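Long-range contact in tRNA uridine(34) acetyltransferase (Methanocaldococcus infernus, PDB 6IA8), which acetylates the wobble uridine at position 34 of tRNAs, using acetyl-CoA and radical S-adenosyl-L-methionine chemistry to form 5-carboxymethyluridine: residues Pro257-Ser262 with Tyr288-Ile293. Numbering follows the deposited sequence.
Sequences PGMPGS and YPCLVI
In the radical SAM core, Pro-257 and Cys-290 join the loops that follow two neighbouring parallel strands, 250-255 and 284-287, and so carry the pairing of these strands past their C-terminal ends. Cys-290 N donates to Pro-257 O over 2.8 Å; the bond is nearly straight, 164° at the hydrogen, and approaches almost along the C=O axis. Pro-257 O also receives a CA-H...O contact from Pro-289 CA at 3.4 Å. Further on, a water bridges two carbonyl acceptors, donating to both Gly-258 O and Cys-290 O.

The Cys-290 side chain leans into the PGMPGS loop. Cys-290 CB rests 3.6 Å from Gly-258 O, and with SG anti to the backbone N (chi1 -173°) Cys-290 SG lies 4.1 Å from Met-259 CG and 4.3 Å from Pro-260 CD. Leu-298 and Phe-307 extend this packing, each touching both Cys-290 and Pro-260. Beyond it the loop closes in a type II turn from Met-259 to Ser-262, while Asp-267 of the following helix binds Gly-258 N and Ser-262 OG through its two carboxylate oxygens. At the strand end of the contact, Pro-257 CD packs 3.4 Å from Tyr-288 O.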
ATOM      1  N   PRO A 257       9.608 -14.457   2.963  1.00 34.67           N
ATOM      2  CA  PRO A 257       9.775 -15.914   2.888  1.00 32.80           C
ATOM      3  C   PRO A 257      11.227 -16.293   3.167  1.00 33.69           C
ATOM      4  O   PRO A 257      12.160 -15.524   2.912  1.00 35.72           O
ATOM      5  CB  PRO A 257       9.374 -16.260   1.447  1.00 40.90           C
ATOM      6  CG  PRO A 257       8.604 -15.062   0.959  1.00 40.60           C
ATOM      7  CD  PRO A 257       9.198 -13.866   1.679  1.00 34.99           C
ATOM      8  N   GLY A 258      11.408 -17.499   3.698  1.00 35.11           N
ATOM      9  CA  GLY A 258      12.733 -18.088   3.828  1.00 35.67           C
ATOM     10  C   GLY A 258      13.568 -17.549   4.974  1.00 39.13           C
ATOM     11  O   GLY A 258      14.813 -17.580   4.916  1.00 34.82           O
ATOM     12  N   MET A 259      12.920 -17.069   6.032  1.00 34.85           N
ATOM     13  CA  MET A 259      13.636 -16.645   7.220  1.00 45.67           C
ATOM     14  C   MET A 259      14.183 -17.853   7.979  1.00 43.61           C
ATOM     15  O   MET A 259      13.713 -18.976   7.799  1.00 34.01           O
ATOM     16  CB  MET A 259      12.722 -15.843   8.141  1.00 37.86           C
ATOM     17  CG  MET A 259      12.370 -14.468   7.586  1.00 39.61           C
ATOM     18  SD  MET A 259      11.165 -13.641   8.584  1.00 40.85           S
ATOM     19  CE  MET A 259      12.116 -13.150  10.032  1.00 43.85           C
ATOM     20  N   PRO A 260      15.173 -17.640   8.847  1.00 37.14           N
ATOM     21  CA  PRO A 260      15.688 -18.750   9.662  1.00 35.35           C
ATOM     22  C   PRO A 260      14.562 -19.422  10.425  1.00 34.30           C
ATOM     23  O   PRO A 260      13.688 -18.762  10.990  1.00 41.99           O
ATOM     24  CB  PRO A 260      16.683 -18.069  10.610  1.00 45.94           C
ATOM     25  CG  PRO A 260      17.155 -16.860   9.858  1.00 64.13           C
ATOM     26  CD  PRO A 260      15.969 -16.406   9.009  1.00 58.55           C
ATOM     27  N   GLY A 261      14.576 -20.747  10.425  1.00 38.82           N
ATOM     28  CA  GLY A 261      13.564 -21.504  11.121  1.00 37.06           C
ATOM     29  C   GLY A 261      12.344 -21.843  10.301  1.00 40.90           C
ATOM     30  O   GLY A 261      11.533 -22.682  10.731  1.00 43.42           O
ATOM     31  N   SER A 262      12.203 -21.256   9.123  1.00 44.72           N
ATOM     32  CA  SER A 262      11.029 -21.486   8.309  1.00 37.27           C
ATOM     33  C   SER A 262      11.303 -22.589   7.286  1.00 43.97           C
ATOM     34  O   SER A 262      12.353 -23.231   7.275  1.00 40.02           O
ATOM     35  CB  SER A 262      10.602 -20.188   7.623  1.00 42.39           C
ATOM     36  OG  SER A 262       9.231 -20.243   7.228  1.00 56.83           O
ATOM     37  N   TYR A 288       9.557 -10.391  -0.385  1.00 33.20           N
ATOM     38  CA  TYR A 288      10.868 -10.661  -0.983  1.00 37.41           C
ATOM     39  C   TYR A 288      11.601 -11.654  -0.101  1.00 37.67           C
ATOM     40  O   TYR A 288      11.550 -11.508   1.125  1.00 38.39           O
ATOM     41  CB  TYR A 288      11.728  -9.402  -1.161  1.00 55.49           C
ATOM     42  CG  TYR A 288      12.764  -9.579  -2.266  1.00 48.23           C
ATOM     43  CD1 TYR A 288      12.427  -9.342  -3.590  1.00 45.87           C
ATOM     44  CD2 TYR A 288      14.063 -10.031  -1.993  1.00 39.91           C
ATOM     45  CE1 TYR A 288      13.331  -9.518  -4.601  1.00 51.27           C
ATOM     46  CE2 TYR A 288      14.998 -10.194  -3.025  1.00 47.53           C
ATOM     47  CZ  TYR A 288      14.607  -9.945  -4.319  1.00 55.05           C
ATOM     48  OH  TYR A 288      15.480 -10.112  -5.362  1.00 49.97           O
ATOM     49  N   PRO A 289      12.287 -12.653  -0.657  1.00 38.40           N
ATOM     50  CA  PRO A 289      12.938 -13.658   0.196  1.00 34.19           C
ATOM     51  C   PRO A 289      13.982 -13.032   1.104  1.00 38.29           C
ATOM     52  O   PRO A 289      14.587 -12.020   0.770  1.00 39.05           O
ATOM     53  CB  PRO A 289      13.579 -14.625  -0.802  1.00 46.24           C
ATOM     54  CG  PRO A 289      13.646 -13.865  -2.102  1.00 50.02           C
ATOM     55  CD  PRO A 289      12.447 -12.945  -2.089  1.00 46.26           C
ATOM     56  N   CYS A 290      14.153 -13.635   2.277  1.00 37.33           N
ATOM     57  CA  CYS A 290      15.133 -13.187   3.253  1.00 34.44           C
ATOM     58  C   CYS A 290      16.530 -13.336   2.671  1.00 42.71           C
ATOM     59  O   CYS A 290      16.850 -14.360   2.060  1.00 37.65           O
ATOM     60  CB  CYS A 290      14.974 -14.019   4.528  1.00 35.78           C
ATOM     61  SG  CYS A 290      15.968 -13.460   5.890  1.00 44.97           S
ATOM     62  N   LEU A 291      17.348 -12.302   2.842  1.00 38.95           N
ATOM     63  CA  LEU A 291      18.695 -12.244   2.290  1.00 59.26           C
ATOM     64  C   LEU A 291      19.705 -12.121   3.423  1.00 48.83           C
ATOM     65  O   LEU A 291      19.361 -11.724   4.540  1.00 50.39           O
ATOM     66  CB  LEU A 291      18.872 -11.047   1.338  1.00 58.15           C
ATOM     67  CG  LEU A 291      17.919 -10.907   0.159  1.00 52.91           C
ATOM     68  CD1 LEU A 291      18.022  -9.517  -0.456  1.00 51.19           C
ATOM     69  CD2 LEU A 291      18.191 -11.982  -0.882  1.00 58.44           C
ATOM     70  N   VAL A 292      20.962 -12.437   3.109  1.00 38.34           N
ATOM     71  CA  VAL A 292      22.084 -12.279   4.025  1.00 42.38           C
ATOM     72  C   VAL A 292      22.874 -11.058   3.580  1.00 47.47           C
ATOM     73  O   VAL A 292      23.537 -11.082   2.535  1.00 48.50           O
ATOM     74  CB  VAL A 292      22.971 -13.531   4.049  1.00 44.09           C
ATOM     75  CG1 VAL A 292      24.168 -13.316   4.966  1.00 50.49           C
ATOM     76  CG2 VAL A 292      22.148 -14.753   4.504  1.00 46.84           C
ATOM     77  N   ILE A 293      22.823  -9.997   4.383  1.00 51.68           N
ATOM     78  CA  ILE A 293      23.606  -8.789   4.155  1.00 56.19           C
ATOM     79  C   ILE A 293      24.591  -8.627   5.308  1.00 47.87           C
ATOM     80  O   ILE A 293      24.202  -8.730   6.478  1.00 70.48           O
ATOM     81  CB  ILE A 293      22.700  -7.550   4.026  1.00 71.32           C
ATOM     82  CG1 ILE A 293      22.153  -7.432   2.600  1.00 72.79           C
ATOM     83  CG2 ILE A 293      23.453  -6.294   4.405  1.00 95.13           C
ATOM     84  CD1 ILE A 293      21.076  -8.432   2.268  1.00 89.39           C
TER
HETATM   85  O   HOH W   1      15.763 -16.908   2.200  1.00 38.17           O